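Local coordinates for probable thiol peroxidase (Aquifex aeolicus, PDB 2YZH), which probably reduces hydrogen peroxide and organic hydroperoxides to water and alcohols with electrons from thioredoxin, so protecting the cell against oxidative stress, at residues P19-G24 with E117-L122; P28-V33 with K40-A45; A45-Q50 with I139-K144; V51-P56 with V82-M87; K68-I73 with P158-V163. All blocks are in the same frame, centred on the assembly; numbering follows the deposited sequence.

Contact 1: P19-G24 with E117-L122. With SO4 (sulfate ion), chain H.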
# COMPACT_ATOMS: atom_id res chain seq x y z
N PRO D 19 -7.79 -12.72 -2.77
CA PRO D 19 -8.48 -14.01 -2.83
C PRO D 19 -9.37 -14.11 -4.07
O PRO D 19 -9.79 -13.10 -4.62
CB PRO D 19 -9.30 -14.01 -1.56
CG PRO D 19 -9.75 -12.58 -1.49
CD PRO D 19 -8.46 -11.83 -1.79
N GLU D 20 -9.66 -15.34 -4.49
CA GLU D 20 -10.53 -15.54 -5.64
C GLU D 20 -11.96 -15.56 -5.12
O GLU D 20 -12.27 -16.28 -4.18
CB GLU D 20 -10.21 -16.88 -6.32
CG GLU D 20 -10.91 -17.05 -7.65
CD GLU D 20 -10.77 -18.46 -8.21
OE1 GLU D 20 -11.08 -18.64 -9.41
OE2 GLU D 20 -10.37 -19.37 -7.46
N LEU D 21 -12.83 -14.75 -5.71
CA LEU D 21 -14.22 -14.72 -5.28
C LEU D 21 -15.08 -15.68 -6.10
O LEU D 21 -14.77 -16.00 -7.24
CB LEU D 21 -14.80 -13.31 -5.40
CG LEU D 21 -14.60 -12.36 -4.21
CD1 LEU D 21 -13.12 -12.24 -3.88
CD2 LEU D 21 -15.20 -11.00 -4.56
N LYS D 22 -16.17 -16.15 -5.49
CA LYS D 22 -17.08 -17.06 -6.18
C LYS D 22 -18.51 -16.61 -5.90
O LYS D 22 -18.77 -15.89 -4.94
CB LYS D 22 -16.89 -18.50 -5.69
CG LYS D 22 -17.34 -18.72 -4.26
CD LYS D 22 -17.48 -20.20 -3.94
CE LYS D 22 -17.94 -20.41 -2.50
NZ LYS D 22 -18.20 -21.84 -2.21
N VAL D 23 -19.43 -17.03 -6.77
CA VAL D 23 -20.83 -16.68 -6.60
C VAL D 23 -21.27 -17.17 -5.22
O VAL D 23 -20.96 -18.29 -4.82
CB VAL D 23 -21.69 -17.32 -7.71
CG1 VAL D 23 -23.17 -17.24 -7.35
CG2 VAL D 23 -21.43 -16.60 -9.02
N GLY D 24 -21.99 -16.32 -4.49
CA GLY D 24 -22.44 -16.68 -3.16
C GLY D 24 -21.65 -16.00 -2.06
O GLY D 24 -22.14 -15.86 -0.94
N GLU D 117 -8.51 -5.18 -4.64
CA GLU D 117 -7.64 -6.34 -4.47
C GLU D 117 -8.51 -7.40 -3.78
O GLU D 117 -8.29 -8.61 -3.94
CB GLU D 117 -6.45 -6.01 -3.55
CG GLU D 117 -5.54 -7.22 -3.29
CD GLU D 117 -4.46 -6.96 -2.25
OE1 GLU D 117 -3.95 -5.82 -2.18
OE2 GLU D 117 -4.12 -7.90 -1.50
N LYS D 118 -9.49 -6.93 -3.01
CA LYS D 118 -10.38 -7.83 -2.28
C LYS D 118 -11.31 -8.62 -3.20
O LYS D 118 -11.98 -9.55 -2.76
CB LYS D 118 -11.20 -7.05 -1.25
CG LYS D 118 -10.33 -6.47 -0.12
CD LYS D 118 -11.09 -5.43 0.69
CE LYS D 118 -10.17 -4.81 1.74
NZ LYS D 118 -10.78 -3.60 2.35
N TYR D 119 -11.34 -8.24 -4.47
CA TYR D 119 -12.17 -8.92 -5.45
C TYR D 119 -11.36 -9.88 -6.31
O TYR D 119 -11.88 -10.49 -7.24
CB TYR D 119 -12.90 -7.91 -6.34
CG TYR D 119 -14.17 -7.34 -5.73
CD1 TYR D 119 -14.12 -6.43 -4.67
CD2 TYR D 119 -15.43 -7.74 -6.19
CE1 TYR D 119 -15.29 -5.92 -4.10
CE2 TYR D 119 -16.60 -7.24 -5.63
CZ TYR D 119 -16.53 -6.33 -4.58
OH TYR D 119 -17.69 -5.85 -4.02
N GLY D 120 -10.07 -9.99 -6.00
CA GLY D 120 -9.20 -10.89 -6.74
C GLY D 120 -8.87 -10.48 -8.16
O GLY D 120 -8.52 -11.33 -8.98
N VAL D 121 -8.95 -9.18 -8.45
CA VAL D 121 -8.65 -8.71 -9.80
C VAL D 121 -7.40 -7.84 -9.90
O VAL D 121 -7.13 -7.27 -10.96
CB VAL D 121 -9.87 -7.97 -10.41
CG1 VAL D 121 -11.03 -8.95 -10.59
CG2 VAL D 121 -10.29 -6.81 -9.52
N LEU D 122 -6.63 -7.74 -8.82
CA LEU D 122 -5.39 -6.96 -8.87
C LEU D 122 -4.33 -7.82 -9.57
O LEU D 122 -4.06 -8.94 -9.14
CB LEU D 122 -4.91 -6.61 -7.46
CG LEU D 122 -3.62 -5.80 -7.41
CD1 LEU D 122 -3.85 -4.43 -8.03
CD2 LEU D 122 -3.15 -5.67 -5.96
S SO4 H . -7.28 -17.32 -1.59
O1 SO4 H . -7.80 -17.01 -0.25
O2 SO4 H . -8.38 -17.28 -2.57
O3 SO4 H . -6.24 -16.34 -1.96
O4 SO4 H . -6.70 -18.68 -1.58
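With CG of L21 anti to the carbonyl carbon (chi1 -87°) and Y119 CG likewise (chi1 -83°), the isobutyl fork meets the base of the tyrosine ring. L21 CD2 rests obliquely 3.7 Å from Y119 CD2, while the other methyl, L21 CD1, presses against the backbone, 3.1 Å from K118 O. P19, which follows a cis peptide bond, lays its ring beside the same turn, CD being 3.9 Å from E117 O. The contact fastens the long loop ahead of strand 30-34 to a short 3-10 turn that follows strand 106-109, both outside the central sheet of the thioredoxin fold. G120, with positive phi, brings its CA to 3.1 Å from P19 O, where a beta carbon would collide with that oxygen. The Y119 hydroxyl is bonded to P28 O, and K118 NZ forms a salt bridge with D115 of the second subunit. E20 N donates to O2 of a sulfate at 3.0 Å, an ion also held by R5 and by G126 N of the third subunit.

Contact 2: P28-V33 with K40-A45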
# COMPACT_ATOMS: atom_id res chain seq x y z
N PRO D 28 -17.18 -7.77 -0.98
CA PRO D 28 -16.39 -6.84 -0.15
C PRO D 28 -16.72 -5.39 -0.47
O PRO D 28 -17.09 -5.07 -1.60
CB PRO D 28 -14.95 -7.19 -0.52
CG PRO D 28 -15.03 -8.64 -0.92
CD PRO D 28 -16.30 -8.65 -1.75
N GLU D 29 -16.60 -4.51 0.52
CA GLU D 29 -16.84 -3.10 0.27
C GLU D 29 -15.55 -2.48 -0.23
O GLU D 29 -14.46 -2.82 0.23
CB GLU D 29 -17.31 -2.37 1.53
CG GLU D 29 -18.70 -2.80 1.98
CD GLU D 29 -19.28 -1.89 3.05
OE1 GLU D 29 -18.52 -1.15 3.70
OE2 GLU D 29 -20.52 -1.94 3.23
N ALA D 30 -15.68 -1.57 -1.19
CA ALA D 30 -14.53 -0.89 -1.75
C ALA D 30 -14.81 0.61 -1.68
O ALA D 30 -15.84 1.07 -2.17
CB ALA D 30 -14.31 -1.31 -3.19
N VAL D 31 -13.91 1.34 -1.05
CA VAL D 31 -14.05 2.78 -0.91
C VAL D 31 -13.32 3.41 -2.09
O VAL D 31 -12.08 3.45 -2.11
CB VAL D 31 -13.43 3.28 0.40
CG1 VAL D 31 -13.60 4.79 0.52
CG2 VAL D 31 -14.09 2.56 1.58
N VAL D 32 -14.09 3.89 -3.06
CA VAL D 32 -13.52 4.48 -4.27
C VAL D 32 -13.79 5.99 -4.35
O VAL D 32 -14.63 6.53 -3.62
CB VAL D 32 -14.07 3.76 -5.53
CG1 VAL D 32 -13.54 2.32 -5.56
CG2 VAL D 32 -15.60 3.74 -5.52
N VAL D 33 -13.08 6.66 -5.25
CA VAL D 33 -13.21 8.11 -5.39
C VAL D 33 -13.80 8.49 -6.75
O VAL D 33 -13.28 8.09 -7.79
CB VAL D 33 -11.82 8.78 -5.23
CG1 VAL D 33 -11.96 10.30 -5.25
CG2 VAL D 33 -11.17 8.34 -3.92
N LYS D 40 -17.17 7.05 -2.64
CA LYS D 40 -18.37 6.25 -2.79
C LYS D 40 -18.02 4.84 -2.35
O LYS D 40 -16.88 4.40 -2.53
CB LYS D 40 -18.81 6.23 -4.26
CG LYS D 40 -19.95 5.26 -4.55
CD LYS D 40 -20.29 5.23 -6.04
CE LYS D 40 -21.42 4.24 -6.31
NZ LYS D 40 -21.70 4.10 -7.77
N ILE D 41 -18.99 4.14 -1.78
CA ILE D 41 -18.78 2.77 -1.36
C ILE D 41 -19.49 1.84 -2.34
O ILE D 41 -20.68 2.00 -2.58
CB ILE D 41 -19.38 2.50 0.04
CG1 ILE D 41 -18.81 3.48 1.07
CG2 ILE D 41 -19.13 1.04 0.43
CD1 ILE D 41 -17.31 3.52 1.12
N VAL D 42 -18.76 0.89 -2.91
CA VAL D 42 -19.37 -0.08 -3.81
C VAL D 42 -19.22 -1.43 -3.10
O VAL D 42 -18.29 -1.62 -2.32
CB VAL D 42 -18.69 -0.13 -5.19
CG1 VAL D 42 -18.81 1.22 -5.88
CG2 VAL D 42 -17.24 -0.55 -5.06
N GLY D 43 -20.14 -2.35 -3.36
CA GLY D 43 -20.08 -3.64 -2.71
C GLY D 43 -20.95 -3.64 -1.46
O GLY D 43 -21.69 -2.68 -1.22
N GLY D 44 -20.86 -4.70 -0.66
CA GLY D 44 -21.68 -4.78 0.53
C GLY D 44 -23.13 -4.89 0.12
O GLY D 44 -23.44 -5.00 -1.07
N ALA D 45 -24.04 -4.87 1.09
CA ALA D 45 -25.46 -4.98 0.78
C ALA D 45 -26.15 -3.63 0.67
O ALA D 45 -26.06 -2.80 1.58
CB ALA D 45 -26.15 -5.84 1.84
O HOH W 1 -22.62 -1.03 0.95
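Over one face of the E29 carboxylate lies I41 CG2, 3.9 Å from CD, while G44 CA lies at its edge beside OE2. A water donates both to E29 OE2 and, at 2.9 Å, to G43 O; OE2 also lies close to E29 OE2 of the second subunit, so the pair of like charges would tend to raise the proton affinity of one carboxylate. The strands are joined by four backbone hydrogen bonds, A30 with V42 and V32 with K40 each bonding in both directions; V42 N reaches A30 O at 3.0 Å. Between these pairs, V31 and I41 point the same way side by side. The bend of I41 at chi2 (-54°) brings CD1 to V31 CG2 at 3.4 Å, tighter than an ordinary methyl contact. On the other face A30 CB meets V42 CG2 at 3.6 Å, and the V32 and V42 side chains cross at about a right angle, CG2 near CG1. At G43 a beta carbon would run into P28 O. K40 NZ bonds T83 OG1. The arrangement is an antiparallel beta hairpin, with strand 39-42 outermost within this chain in the mixed sheet of this peroxiredoxin.

Contact 3: A45-Q50 with I139-K144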
# COMPACT_ATOMS: atom_id res chain seq x y z
N ALA D 45 -24.04 -4.87 1.09
CA ALA D 45 -25.46 -4.98 0.78
C ALA D 45 -26.15 -3.63 0.67
O ALA D 45 -26.06 -2.80 1.58
CB ALA D 45 -26.15 -5.84 1.84
N LYS D 46 -26.82 -3.40 -0.46
CA LYS D 46 -27.56 -2.16 -0.70
C LYS D 46 -28.95 -2.55 -1.19
O LYS D 46 -29.14 -3.65 -1.69
CB LYS D 46 -26.87 -1.31 -1.77
CG LYS D 46 -25.49 -0.80 -1.40
CD LYS D 46 -24.98 0.14 -2.49
CE LYS D 46 -23.65 0.76 -2.13
NZ LYS D 46 -23.26 1.80 -3.13
N ASP D 47 -29.92 -1.65 -1.06
CA ASP D 47 -31.28 -1.95 -1.52
C ASP D 47 -31.36 -1.73 -3.03
O ASP D 47 -32.30 -1.11 -3.53
CB ASP D 47 -32.29 -1.04 -0.80
CG ASP D 47 -33.74 -1.38 -1.14
OD1 ASP D 47 -34.62 -0.56 -0.81
OD2 ASP D 47 -33.99 -2.45 -1.73
N VAL D 48 -30.36 -2.24 -3.75
CA VAL D 48 -30.29 -2.10 -5.20
C VAL D 48 -29.28 -3.09 -5.77
O VAL D 48 -28.32 -3.47 -5.09
CB VAL D 48 -29.87 -0.66 -5.58
CG1 VAL D 48 -28.44 -0.40 -5.14
CG2 VAL D 48 -30.02 -0.45 -7.08
N VAL D 49 -29.47 -3.50 -7.02
CA VAL D 49 -28.54 -4.42 -7.66
C VAL D 49 -27.31 -3.63 -8.10
O VAL D 49 -27.43 -2.60 -8.76
CB VAL D 49 -29.18 -5.13 -8.88
CG1 VAL D 49 -28.11 -5.89 -9.66
CG2 VAL D 49 -30.25 -6.10 -8.41
N GLN D 50 -26.13 -4.12 -7.74
CA GLN D 50 -24.91 -3.43 -8.09
C GLN D 50 -24.12 -4.14 -9.18
O GLN D 50 -24.00 -5.36 -9.18
CB GLN D 50 -24.00 -3.29 -6.87
CG GLN D 50 -24.62 -2.67 -5.65
CD GLN D 50 -23.64 -2.60 -4.50
OE1 GLN D 50 -22.61 -1.94 -4.60
NE2 GLN D 50 -23.95 -3.30 -3.41
N ILE D 139 -23.76 -7.73 -7.88
CA ILE D 139 -24.07 -7.97 -6.47
C ILE D 139 -25.57 -7.84 -6.25
O ILE D 139 -26.18 -6.87 -6.69
CB ILE D 139 -23.34 -6.94 -5.58
CG1 ILE D 139 -21.87 -6.83 -6.00
CG2 ILE D 139 -23.48 -7.33 -4.12
CD1 ILE D 139 -21.12 -8.16 -6.08
N ASP D 140 -26.17 -8.82 -5.56
CA ASP D 140 -27.61 -8.75 -5.29
C ASP D 140 -27.90 -7.86 -4.09
O ASP D 140 -26.99 -7.39 -3.41
CB ASP D 140 -28.20 -10.16 -5.07
CG ASP D 140 -27.59 -10.88 -3.88
OD1 ASP D 140 -27.21 -10.22 -2.89
OD2 ASP D 140 -27.52 -12.13 -3.93
N LYS D 141 -29.19 -7.63 -3.83
CA LYS D 141 -29.59 -6.78 -2.71
C LYS D 141 -29.14 -7.31 -1.36
O LYS D 141 -29.11 -6.56 -0.38
CB LYS D 141 -31.11 -6.61 -2.70
CG LYS D 141 -31.68 -5.78 -3.83
CD LYS D 141 -33.18 -5.60 -3.64
CE LYS D 141 -33.77 -4.68 -4.68
NZ LYS D 141 -35.25 -4.55 -4.50
N GLU D 142 -28.80 -8.59 -1.29
CA GLU D 142 -28.36 -9.19 -0.03
C GLU D 142 -26.87 -8.98 0.20
O GLU D 142 -26.33 -9.38 1.23
CB GLU D 142 -28.66 -10.70 -0.02
CG GLU D 142 -30.14 -11.06 0.01
CD GLU D 142 -30.87 -10.63 -1.25
OE1 GLU D 142 -30.40 -10.96 -2.36
OE2 GLU D 142 -31.93 -9.97 -1.13
N GLY D 143 -26.20 -8.35 -0.76
CA GLY D 143 -24.77 -8.11 -0.62
C GLY D 143 -23.93 -9.31 -1.00
O GLY D 143 -22.76 -9.40 -0.61
N LYS D 144 -24.51 -10.24 -1.76
CA LYS D 144 -23.80 -11.43 -2.19
C LYS D 144 -23.45 -11.35 -3.67
O LYS D 144 -24.21 -10.79 -4.46
CB LYS D 144 -24.64 -12.69 -1.97
CG LYS D 144 -25.12 -12.90 -0.54
CD LYS D 144 -23.96 -13.04 0.42
CE LYS D 144 -24.45 -13.07 1.86
NZ LYS D 144 -25.35 -14.23 2.12
O HOH W 2 -26.48 -4.60 -3.34
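Q50 and I139 form an antiparallel hydrogen-bonded pair where strand 49-54 meets the end of strand 135-139, and beyond it a type I turn from D140 to G143 lies against the loop 45-48. Two backbone bonds tie the pair: I139 N to Q50 O at 2.7 Å and Q50 N to I139 O at 2.9 Å. Side-chain packing brings Q50 CB to 3.9 Å from I139 CB, the side chains crossing at a slant, while Q50 OE1 turns to G43 N. Against the turn, A45 CA stands 3.5 Å from G143 CA, and a beta carbon on that glycine would strike A45 CB. The charged contact is loose: the extended K141 chain runs beside D47 and its NZ forms a long salt bridge to OD2, 3.7 Å away. G143 N closes the turn on D140 O, and K144 N meets D140 OD1 from above the carboxylate plane. A water accepts from K46 N and from Q50 NE2, the latter at 2.8 Å, and lies 2.8 Å from D140 O.

Contact 4: V51-P56 with V82-M87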
# COMPACT_ATOMS: atom_id res chain seq x y z
N VAL D 51 -23.59 -3.36 -10.11
CA VAL D 51 -22.78 -3.89 -11.19
C VAL D 51 -21.43 -3.17 -11.10
O VAL D 51 -21.35 -1.96 -11.29
CB VAL D 51 -23.40 -3.62 -12.57
CG1 VAL D 51 -22.50 -4.19 -13.67
CG2 VAL D 51 -24.79 -4.25 -12.64
N ILE D 52 -20.39 -3.93 -10.78
CA ILE D 52 -19.05 -3.38 -10.66
C ILE D 52 -18.22 -3.90 -11.82
O ILE D 52 -18.02 -5.10 -11.98
CB ILE D 52 -18.41 -3.83 -9.33
CG1 ILE D 52 -19.29 -3.35 -8.16
CG2 ILE D 52 -17.00 -3.26 -9.20
CD1 ILE D 52 -18.85 -3.87 -6.81
N ILE D 53 -17.75 -2.97 -12.65
CA ILE D 53 -16.97 -3.30 -13.83
C ILE D 53 -15.54 -2.80 -13.65
O ILE D 53 -15.31 -1.60 -13.52
CB ILE D 53 -17.59 -2.61 -15.07
CG1 ILE D 53 -19.05 -3.06 -15.21
CG2 ILE D 53 -16.77 -2.92 -16.32
CD1 ILE D 53 -19.88 -2.23 -16.18
N THR D 54 -14.57 -3.72 -13.63
CA THR D 54 -13.19 -3.29 -13.47
C THR D 54 -12.47 -3.27 -14.80
O THR D 54 -12.69 -4.12 -15.66
CB THR D 54 -12.42 -4.19 -12.47
OG1 THR D 54 -12.43 -5.55 -12.94
CG2 THR D 54 -13.07 -4.12 -11.09
N VAL D 55 -11.62 -2.26 -14.98
CA VAL D 55 -10.84 -2.12 -16.20
C VAL D 55 -9.44 -1.62 -15.86
O VAL D 55 -9.22 -0.97 -14.84
CB VAL D 55 -11.50 -1.13 -17.22
CG1 VAL D 55 -12.92 -1.58 -17.54
CG2 VAL D 55 -11.50 0.29 -16.66
N PRO D 56 -8.47 -1.94 -16.72
CA PRO D 56 -7.08 -1.51 -16.53
C PRO D 56 -6.95 0.01 -16.52
O PRO D 56 -6.35 0.58 -15.62
CB PRO D 56 -6.36 -2.15 -17.72
CG PRO D 56 -7.12 -3.41 -17.92
CD PRO D 56 -8.56 -2.97 -17.78
N VAL D 82 -24.59 0.99 -11.54
CA VAL D 82 -23.41 0.53 -12.28
C VAL D 82 -22.20 1.44 -12.10
O VAL D 82 -22.27 2.65 -12.33
CB VAL D 82 -23.73 0.41 -13.79
CG1 VAL D 82 -22.56 -0.20 -14.53
CG2 VAL D 82 -24.98 -0.43 -13.98
N THR D 83 -21.07 0.85 -11.71
CA THR D 83 -19.85 1.60 -11.50
C THR D 83 -18.67 0.96 -12.23
O THR D 83 -18.44 -0.24 -12.10
CB THR D 83 -19.49 1.68 -10.00
OG1 THR D 83 -20.61 2.17 -9.25
CG2 THR D 83 -18.30 2.60 -9.79
N VAL D 84 -17.94 1.77 -13.00
CA VAL D 84 -16.74 1.29 -13.70
C VAL D 84 -15.56 1.71 -12.82
O VAL D 84 -15.40 2.89 -12.53
CB VAL D 84 -16.59 1.96 -15.09
CG1 VAL D 84 -15.28 1.51 -15.74
CG2 VAL D 84 -17.76 1.58 -15.98
N VAL D 85 -14.75 0.74 -12.40
CA VAL D 85 -13.62 1.04 -11.51
C VAL D 85 -12.25 0.73 -12.09
O VAL D 85 -12.05 -0.31 -12.71
CB VAL D 85 -13.77 0.25 -10.19
CG1 VAL D 85 -12.62 0.59 -9.23
CG2 VAL D 85 -15.11 0.56 -9.54
N SER D 86 -11.30 1.63 -11.87
CA SER D 86 -9.94 1.45 -12.35
C SER D 86 -8.97 2.16 -11.43
O SER D 86 -9.38 2.85 -10.48
CB SER D 86 -9.78 2.02 -13.76
OG SER D 86 -9.67 3.43 -13.71
N MET D 87 -7.68 2.01 -11.70
CA MET D 87 -6.66 2.67 -10.89
C MET D 87 -6.33 4.06 -11.43
O MET D 87 -5.41 4.70 -10.94
CB MET D 87 -5.39 1.81 -10.83
CG MET D 87 -5.56 0.49 -10.10
SD MET D 87 -6.19 0.71 -8.42
CE MET D 87 -4.69 1.00 -7.50
O HOH W 3 -21.89 -0.20 -8.65
O HOH W 4 -7.12 -0.36 -13.25
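V82 overlaps V51 side by side, its CG2 3.8 Å from V51 CB. Its CG1, anti to the backbone N (chi1 -174°), instead meets I53 CD1 at 3.7 Å. An alanine in place of V82 would probably open a gap beside V51 and leave I53 CD1 without its valine neighbour. Four backbone hydrogen bonds stitch the parallel strands: V51 O takes T83 N in an almost straight bond (171° at the hydrogen), T83 O takes I53 N, I53 O takes V85 N at 2.7 Å, and V85 O takes V55 N. Beyond the last, S86 CB closes on V55 O at 3.2 Å while its hydroxyl bonds D88. Where the strands part, a water donates to V55 O and P56 O and accepts from M87 N at 2.9 Å, bridging the two segments. The buried T54 hydroxyl finds its partner outside the pair, at A133 O. P56 reaches to about 3 Å, side chain to side chain, from C63, the probable peroxide-reducing cysteine. The two strands belong to the beta-alpha-beta unit 49-54, 61-73, 80-86 of the thioredoxin fold: I53 packs under E66 and F70 of the connecting helix 61-73, I52 faces V42 and Y119 on the other side, and strands 106-109 and 135-139 flank the two.

Contact 5: K68-I73 with P158-V163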
# COMPACT_ATOMS: atom_id res chain seq x y z
N LYS D 68 -18.17 2.83 -22.93
CA LYS D 68 -19.20 3.46 -23.74
C LYS D 68 -20.33 2.47 -24.02
O LYS D 68 -21.50 2.84 -23.98
CB LYS D 68 -18.63 3.95 -25.08
CG LYS D 68 -17.74 5.17 -24.97
CD LYS D 68 -18.43 6.29 -24.19
CE LYS D 68 -19.65 6.86 -24.91
NZ LYS D 68 -19.29 7.82 -26.00
N LYS D 69 -19.96 1.22 -24.27
CA LYS D 69 -20.94 0.18 -24.57
C LYS D 69 -21.84 -0.11 -23.37
O LYS D 69 -23.05 -0.28 -23.52
CB LYS D 69 -20.22 -1.09 -25.04
CG LYS D 69 -21.11 -2.06 -25.81
CD LYS D 69 -20.29 -3.09 -26.59
CE LYS D 69 -19.35 -2.43 -27.60
NZ LYS D 69 -18.53 -3.42 -28.37
N PHE D 70 -21.25 -0.16 -22.18
CA PHE D 70 -22.05 -0.41 -20.98
C PHE D 70 -22.93 0.80 -20.68
O PHE D 70 -24.05 0.65 -20.20
CB PHE D 70 -21.16 -0.73 -19.78
CG PHE D 70 -20.89 -2.20 -19.61
CD1 PHE D 70 -21.94 -3.09 -19.40
CD2 PHE D 70 -19.59 -2.70 -19.66
CE1 PHE D 70 -21.71 -4.45 -19.25
CE2 PHE D 70 -19.35 -4.06 -19.50
CZ PHE D 70 -20.41 -4.94 -19.30
N ASN D 71 -22.42 1.99 -20.95
CA ASN D 71 -23.18 3.21 -20.72
C ASN D 71 -24.44 3.19 -21.58
O ASN D 71 -25.52 3.60 -21.15
CB ASN D 71 -22.34 4.44 -21.06
CG ASN D 71 -23.05 5.75 -20.72
OD1 ASN D 71 -23.33 6.04 -19.56
ND2 ASN D 71 -23.35 6.54 -21.75
N GLU D 72 -24.29 2.69 -22.81
CA GLU D 72 -25.40 2.59 -23.76
C GLU D 72 -26.48 1.59 -23.35
O GLU D 72 -27.66 1.95 -23.25
CB GLU D 72 -24.88 2.19 -25.13
CG GLU D 72 -24.13 3.27 -25.88
CD GLU D 72 -23.45 2.73 -27.12
OE1 GLU D 72 -24.11 2.00 -27.89
OE2 GLU D 72 -22.26 3.05 -27.34
N ILE D 73 -26.07 0.35 -23.12
CA ILE D 73 -27.00 -0.72 -22.77
C ILE D 73 -27.66 -0.64 -21.39
O ILE D 73 -28.67 -1.31 -21.15
CB ILE D 73 -26.33 -2.10 -22.91
CG1 ILE D 73 -25.11 -2.20 -22.00
CG2 ILE D 73 -25.93 -2.34 -24.36
CD1 ILE D 73 -24.37 -3.52 -22.11
N PRO D 158 -15.38 -7.72 -22.81
CA PRO D 158 -16.17 -8.75 -22.13
C PRO D 158 -17.42 -9.11 -22.92
O PRO D 158 -17.68 -8.54 -23.98
CB PRO D 158 -16.52 -8.07 -20.81
CG PRO D 158 -16.74 -6.66 -21.23
CD PRO D 158 -15.57 -6.40 -22.18
N ASN D 159 -18.18 -10.07 -22.40
CA ASN D 159 -19.43 -10.49 -23.02
C ASN D 159 -20.48 -9.56 -22.40
O ASN D 159 -20.85 -9.72 -21.24
CB ASN D 159 -19.76 -11.94 -22.65
CG ASN D 159 -21.04 -12.43 -23.30
OD1 ASN D 159 -22.05 -11.73 -23.32
ND2 ASN D 159 -21.00 -13.65 -23.82
N TYR D 160 -20.93 -8.58 -23.17
CA TYR D 160 -21.90 -7.60 -22.69
C TYR D 160 -23.31 -8.14 -22.44
O TYR D 160 -23.87 -7.95 -21.36
CB TYR D 160 -21.97 -6.44 -23.68
CG TYR D 160 -20.64 -5.75 -23.90
CD1 TYR D 160 -20.18 -4.77 -23.02
CD2 TYR D 160 -19.84 -6.07 -25.00
CE1 TYR D 160 -18.95 -4.13 -23.22
CE2 TYR D 160 -18.61 -5.44 -25.21
CZ TYR D 160 -18.18 -4.47 -24.32
OH TYR D 160 -16.99 -3.82 -24.55
N ASP D 161 -23.87 -8.83 -23.43
CA ASP D 161 -25.22 -9.37 -23.31
C ASP D 161 -25.43 -10.22 -22.07
O ASP D 161 -26.45 -10.10 -21.40
CB ASP D 161 -25.56 -10.20 -24.55
CG ASP D 161 -25.51 -9.39 -25.83
OD1 ASP D 161 -26.16 -8.32 -25.88
OD2 ASP D 161 -24.82 -9.82 -26.78
N GLU D 162 -24.46 -11.08 -21.77
CA GLU D 162 -24.55 -11.96 -20.61
C GLU D 162 -24.79 -11.16 -19.33
O GLU D 162 -25.60 -11.56 -18.48
CB GLU D 162 -23.26 -12.78 -20.48
CG GLU D 162 -23.30 -13.82 -19.37
CD GLU D 162 -22.06 -14.71 -19.37
OE1 GLU D 162 -21.83 -15.41 -20.38
OE2 GLU D 162 -21.32 -14.70 -18.36
N VAL D 163 -24.10 -10.04 -19.20
CA VAL D 163 -24.25 -9.19 -18.03
C VAL D 163 -25.67 -8.61 -17.99
O VAL D 163 -26.39 -8.77 -17.00
CB VAL D 163 -23.23 -8.03 -18.06
CG1 VAL D 163 -23.43 -7.13 -16.86
CG2 VAL D 163 -21.81 -8.59 -18.07
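Helices 61-73 and 160-170 of the thioredoxin fold pack against each other through the ring of Y160, held between K69 over one face and P158 CG over the other, with its edge turned to F70. K69 CD makes a CH-pi contact with that ring, 3.3 Å from its centroid and 17° off the normal. The bend of K69 at chi3 (-60°) turns CE back beside the ring, and the amine forms a salt bridge with E157, whose OE1 also bonds the Y160 hydroxyl. F70 receives the edge of Y160 on one face in an edge-to-face pair, with centroids 5.1 Å apart and planes at 61°. An alanine at Y160 would probably leave the K69 methylenes and the F70 face without their aromatic mate and E157 without its hydroxyl partner. Helix 160-170 starts with N159 as N-cap, its OD1 accepting from E162 N at 2.9 Å, and one turn on V163 sits between F70 and strands 135-139 and 145-150 of the central sheet. V163 CG1 approaches F70 CE1 at 4.0 Å, and P158 CG lies 4.1 Å from F70 CE2. I73 CD1 touches Y160 CB at 4.1 Å.

How the contacts relate
From the N terminus, the loop 19-24 opens contact 1, which closes only at 117-122. Within that span, contact 2 closes the short hairpin 28-45, and contact 4 closes the beta-alpha-beta unit. Contact 3 starts at A45, shared with contact 2, and crosses contact 1 by ending at 139-144; it too encloses contact 4. Contact 5, from helix 61-73 to helix 160-170, crosses contacts 1, 3 and 4. Contacts 2, 3 and 4 reach the same sheet, and contacts 3 and 4 adjoin along strand 49-54. Y119 with P28 couples contact 1 to contact 2, K40 with T83 couples contact 2 to contact 4, and I53 against F70 carries the core to contact 5.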